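Local coordinates for protein proline dipeptidase (Streptococcus pneumoniae, PDB 3PN9) that probably belongs to a prolidase that hydrolyses dipeptides ending in proline, this chain comprising its N-terminal creatinase/prolidase-type domain, at residues Q9-L19 with D125-M134. Residues are numbered along the deposited sequence; the frame is centred on the assembly and turned at random.
Sequences QILTYLESEKL and DNLTPRIQRM
Tyr13 and Arg130 meet where helices 9-17 and 128-134 run in broadly opposing directions, 139° between their N-to-C directions, with the axes 11.7 Å apart at closest approach. This pairing within the creatinase/prolidase N-terminal domain brings the first and last helices together on a mixed beta-sheet, and illustrates how aliphatic contact and water can share a wide helix interface. A Schellman motif at Lys18 ends the first helix; in the turn leading into the other, Asn126 OD1 accepts a capping bond from Thr128 N.

The aromatic ring is the centrepiece. With CG anti to the backbone N (chi1 172°), Tyr13 reaches across to Arg130, whose chain bends at chi2 and lays CG over the ring centre, 3.6 Å from the centroid, a CH-pi contact. Glu17 CG lies against the opposite face, toward the rim. The guanidinium stands nearly perpendicular to the ring, 84° between planes, and travels on toward Gln9. There Arg130 NH2 donates to Gln9 OE1 over 3.2 Å, on a lone pair in the carbonyl plane; a water bound by Arg130 NH1 also donates to that oxygen, while Gln9 NE2 bonds to Met4 O. Met134, a selenomethionine, places CE 3.7 Å from Ile10 CG1; both side chains pack on Leu33 of helix 27-34, and Ile10 also on Val49 of strand 46-50.

Toward strand 123-126 water again bridges the two segments. Glu17 and Asp125 bring like charges near each other, a cost probably offset by Arg99, which pairs with Asp125, and Arg43 of the second subunit, which pairs with Glu17. A shared water donates to Glu17 OE1 at 2.7 Å and to Asp125 OD2. Two further waters link Tyr13 OH to Asn126 O, and one of them also accepts from Arg130 N at 2.9 Å.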
loop_
_atom_site.group_PDB
_atom_site.type_symbol
_atom_site.label_atom_id
_atom_site.label_comp_id
_atom_site.label_asym_id
_atom_site.label_seq_id
_atom_site.Cartn_x
_atom_site.Cartn_y
_atom_site.Cartn_z
ATOM N N GLN A 9 -7.801 6.387 3.746
ATOM C CA GLN A 9 -6.640 6.951 3.022
ATOM C C GLN A 9 -5.520 7.221 4.025
ATOM O O GLN A 9 -4.354 7.037 3.693
ATOM C CB GLN A 9 -7.019 8.324 2.475
ATOM C CG GLN A 9 -7.847 8.157 1.116
ATOM C CD GLN A 9 -8.040 9.527 0.429
ATOM O OE1 GLN A 9 -7.028 10.212 0.078
ATOM N NE2 GLN A 9 -9.305 9.961 0.308
ATOM N N ILE A 10 -5.832 7.734 5.241
ATOM C CA ILE A 10 -4.693 7.907 6.189
ATOM C C ILE A 10 -4.155 6.559 6.596
ATOM O O ILE A 10 -2.919 6.404 6.683
ATOM C CB ILE A 10 -5.199 8.688 7.450
ATOM C CG1 ILE A 10 -5.463 10.146 7.004
ATOM C CG2 ILE A 10 -4.071 8.624 8.595
ATOM C CD1 ILE A 10 -6.150 10.964 8.017
ATOM N N LEU A 11 -5.027 5.543 6.793
ATOM C CA LEU A 11 -4.416 4.196 7.116
ATOM C C LEU A 11 -3.473 3.731 6.057
ATOM O O LEU A 11 -2.425 3.065 6.330
ATOM C CB LEU A 11 -5.531 3.091 7.346
ATOM C CG LEU A 11 -6.470 3.402 8.538
ATOM C CD1 LEU A 11 -7.729 2.376 8.636
ATOM C CD2 LEU A 11 -5.655 3.271 9.824
ATOM N N THR A 12 -3.880 3.944 4.808
ATOM C CA THR A 12 -3.048 3.463 3.703
ATOM C C THR A 12 -1.720 4.203 3.737
ATOM O O THR A 12 -0.628 3.644 3.453
ATOM C CB THR A 12 -3.835 3.760 2.337
ATOM O OG1 THR A 12 -5.060 2.993 2.382
ATOM C CG2 THR A 12 -3.069 3.344 1.140
ATOM N N TYR A 13 -1.796 5.511 3.981
ATOM C CA TYR A 13 -0.598 6.360 4.022
ATOM C C TYR A 13 0.369 5.947 5.188
ATOM O O TYR A 13 1.599 5.913 4.993
ATOM C CB TYR A 13 -1.074 7.810 4.247
ATOM C CG TYR A 13 0.002 8.848 4.511
ATOM C CD1 TYR A 13 0.748 9.258 3.395
ATOM C CD2 TYR A 13 0.263 9.417 5.784
ATOM C CE1 TYR A 13 1.697 10.158 3.467
ATOM C CE2 TYR A 13 1.307 10.439 5.884
ATOM C CZ TYR A 13 1.999 10.757 4.703
ATOM O OH TYR A 13 3.022 11.727 4.442
ATOM N N LEU A 14 -0.208 5.555 6.360
ATOM C CA LEU A 14 0.626 5.142 7.485
ATOM C C LEU A 14 1.430 3.912 7.033
ATOM O O LEU A 14 2.635 3.783 7.335
ATOM C CB LEU A 14 -0.230 4.786 8.730
ATOM C CG LEU A 14 -1.032 6.004 9.265
ATOM C CD1 LEU A 14 -1.895 5.556 10.486
ATOM C CD2 LEU A 14 -0.061 7.145 9.708
ATOM N N GLU A 15 0.776 2.985 6.322
ATOM C CA GLU A 15 1.538 1.820 5.905
ATOM C C GLU A 15 2.651 2.191 4.884
ATOM O O GLU A 15 3.800 1.733 5.024
ATOM C CB GLU A 15 0.595 0.746 5.320
ATOM C CG GLU A 15 1.422 -0.380 4.635
ATOM C CD GLU A 15 0.548 -1.554 4.172
ATOM O OE1 GLU A 15 -0.712 -1.487 4.219
ATOM O OE2 GLU A 15 1.127 -2.548 3.740
ATOM N N SER A 16 2.371 3.025 3.890
ATOM C CA SER A 16 3.393 3.207 2.840
ATOM C C SER A 16 4.503 4.140 3.403
ATOM O O SER A 16 5.610 4.064 2.937
ATOM C CB SER A 16 2.820 3.826 1.561
ATOM O OG SER A 16 2.167 5.023 1.884
ATOM N N GLU A 17 4.226 5.003 4.399
ATOM C CA GLU A 17 5.296 5.804 5.011
ATOM C C GLU A 17 5.957 5.180 6.263
ATOM O O GLU A 17 6.800 5.866 6.912
ATOM C CB GLU A 17 4.794 7.123 5.502
ATOM C CG GLU A 17 4.195 7.918 4.413
ATOM C CD GLU A 17 5.253 8.714 3.625
ATOM O OE1 GLU A 17 5.988 9.571 4.162
ATOM O OE2 GLU A 17 5.337 8.479 2.426
ATOM N N LYS A 18 5.564 3.975 6.611
ATOM C CA LYS A 18 6.100 3.235 7.749
ATOM C C LYS A 18 5.868 4.057 9.047
ATOM O O LYS A 18 6.799 4.205 9.853
ATOM C CB LYS A 18 7.592 2.917 7.577
ATOM C CG LYS A 18 7.834 1.906 6.451
ATOM C CD LYS A 18 9.315 2.054 6.104
ATOM C CE LYS A 18 9.812 0.731 5.584
ATOM N NZ LYS A 18 9.191 0.567 4.228
ATOM N N LEU A 19 4.656 4.606 9.215
ATOM C CA LEU A 19 4.340 5.404 10.385
ATOM C C LEU A 19 3.575 4.524 11.342
ATOM O O LEU A 19 2.694 3.790 10.890
ATOM C CB LEU A 19 3.445 6.633 9.926
ATOM C CG LEU A 19 4.210 7.739 9.172
ATOM C CD1 LEU A 19 3.303 8.737 8.480
ATOM C CD2 LEU A 19 5.117 8.543 10.198
ATOM N N ASP A 125 7.392 13.083 11.683
ATOM C CA ASP A 125 7.338 13.544 10.272
ATOM C C ASP A 125 6.159 14.555 10.161
ATOM O O ASP A 125 5.282 14.641 11.052
ATOM C CB ASP A 125 6.907 12.354 9.399
ATOM C CG ASP A 125 8.075 11.400 8.988
ATOM O OD1 ASP A 125 9.115 11.359 9.674
ATOM O OD2 ASP A 125 7.843 10.588 8.013
ATOM N N ASN A 126 6.050 15.232 9.028
ATOM C CA ASN A 126 5.016 16.242 8.861
ATOM C C ASN A 126 3.824 15.570 8.135
ATOM O O ASN A 126 3.973 15.123 6.990
ATOM C CB ASN A 126 5.629 17.367 8.017
ATOM C CG ASN A 126 4.691 18.542 7.841
ATOM O OD1 ASN A 126 3.637 18.586 8.429
ATOM N ND2 ASN A 126 5.080 19.529 7.002
ATOM N N LEU A 127 2.619 15.682 8.676
ATOM C CA LEU A 127 1.401 15.146 8.081
ATOM C C LEU A 127 0.701 16.232 7.252
ATOM O O LEU A 127 -0.231 15.898 6.515
ATOM C CB LEU A 127 0.406 14.870 9.285
ATOM C CG LEU A 127 -1.015 14.257 9.018
ATOM C CD1 LEU A 127 -0.815 12.901 8.357
ATOM C CD2 LEU A 127 -1.715 14.008 10.388
ATOM N N THR A 128 0.990 17.532 7.453
ATOM C CA THR A 128 0.186 18.554 6.786
ATOM C C THR A 128 0.077 18.357 5.204
ATOM O O THR A 128 -1.009 18.475 4.655
ATOM C CB THR A 128 0.752 19.971 7.168
ATOM O OG1 THR A 128 0.402 20.147 8.580
ATOM C CG2 THR A 128 0.094 21.153 6.339
ATOM N N PRO A 129 1.194 18.146 4.532
ATOM C CA PRO A 129 1.100 18.100 3.019
ATOM C C PRO A 129 0.209 16.940 2.642
ATOM O O PRO A 129 -0.553 17.062 1.696
ATOM C CB PRO A 129 2.553 17.768 2.585
ATOM C CG PRO A 129 3.469 18.597 3.693
ATOM C CD PRO A 129 2.623 18.145 5.016
ATOM N N ARG A 130 0.244 15.813 3.374
ATOM C CA ARG A 130 -0.651 14.706 2.990
ATOM C C ARG A 130 -2.110 15.106 3.076
ATOM O O ARG A 130 -2.944 14.699 2.223
ATOM C CB ARG A 130 -0.390 13.388 3.799
ATOM C CG ARG A 130 -1.399 12.280 3.403
ATOM C CD ARG A 130 -1.027 11.750 1.904
ATOM N NE ARG A 130 -1.954 10.709 1.471
ATOM C CZ ARG A 130 -3.164 10.914 0.913
ATOM N NH1 ARG A 130 -3.609 12.142 0.693
ATOM N NH2 ARG A 130 -3.918 9.874 0.472
ATOM N N ILE A 131 -2.485 15.838 4.117
ATOM C CA ILE A 131 -3.863 16.230 4.271
ATOM C C ILE A 131 -4.191 17.339 3.192
ATOM O O ILE A 131 -5.301 17.378 2.688
ATOM C CB ILE A 131 -4.079 16.943 5.706
ATOM C CG1 ILE A 131 -3.790 15.991 6.909
ATOM C CG2 ILE A 131 -5.467 17.755 5.843
ATOM C CD1 ILE A 131 -4.520 14.784 6.864
ATOM N N GLN A 132 -3.298 18.274 2.947
ATOM C CA GLN A 132 -3.564 19.237 1.866
ATOM C C GLN A 132 -3.818 18.482 0.497
ATOM O O GLN A 132 -4.647 18.904 -0.255
ATOM C CB GLN A 132 -2.372 20.190 1.630
ATOM C CG GLN A 132 -2.263 21.105 2.917
ATOM C CD GLN A 132 -1.009 21.974 2.838
ATOM O OE1 GLN A 132 0.059 21.521 2.507
ATOM N NE2 GLN A 132 -1.157 23.218 3.238
ATOM N N ARG A 133 -3.067 17.428 0.221
ATOM C CA ARG A 133 -3.277 16.597 -0.998
ATOM C C ARG A 133 -4.624 15.943 -0.973
ATOM O O ARG A 133 -5.395 15.910 -1.991
ATOM C CB ARG A 133 -2.070 15.537 -1.109
ATOM C CG ARG A 133 -2.038 14.748 -2.438
ATOM C CD ARG A 133 -1.133 13.419 -2.353
ATOM N NE ARG A 133 0.053 13.684 -1.556
ATOM C CZ ARG A 133 0.762 12.736 -0.929
ATOM N NH1 ARG A 133 0.435 11.374 -1.008
ATOM N NH2 ARG A 133 1.769 13.159 -0.188
HETATM N N MSE A 134 -5.068 15.505 0.230
HETATM C CA MSE A 134 -6.330 14.838 0.268
HETATM C C MSE A 134 -7.506 15.762 -0.104
HETATM O O MSE A 134 -8.585 15.312 -0.648
HETATM C CB MSE A 134 -6.568 14.335 1.765
HETATM C CG MSE A 134 -7.651 13.408 1.773
HETATM SE SE MSE A 134 -7.643 12.537 3.703
HETATM C CE MSE A 134 -5.896 12.171 3.893
HETATM O O HOH W 1 -5.684 11.932 -1.280
HETATM O O HOH W 2 -3.035 7.301 1.165
HETATM O O HOH W 3 -9.536 12.613 -0.996
HETATM O O HOH W 4 2.539 14.709 4.723
HETATM O O HOH W 5 3.917 12.299 6.715
HETATM O O HOH W 6 5.819 10.739 6.606
#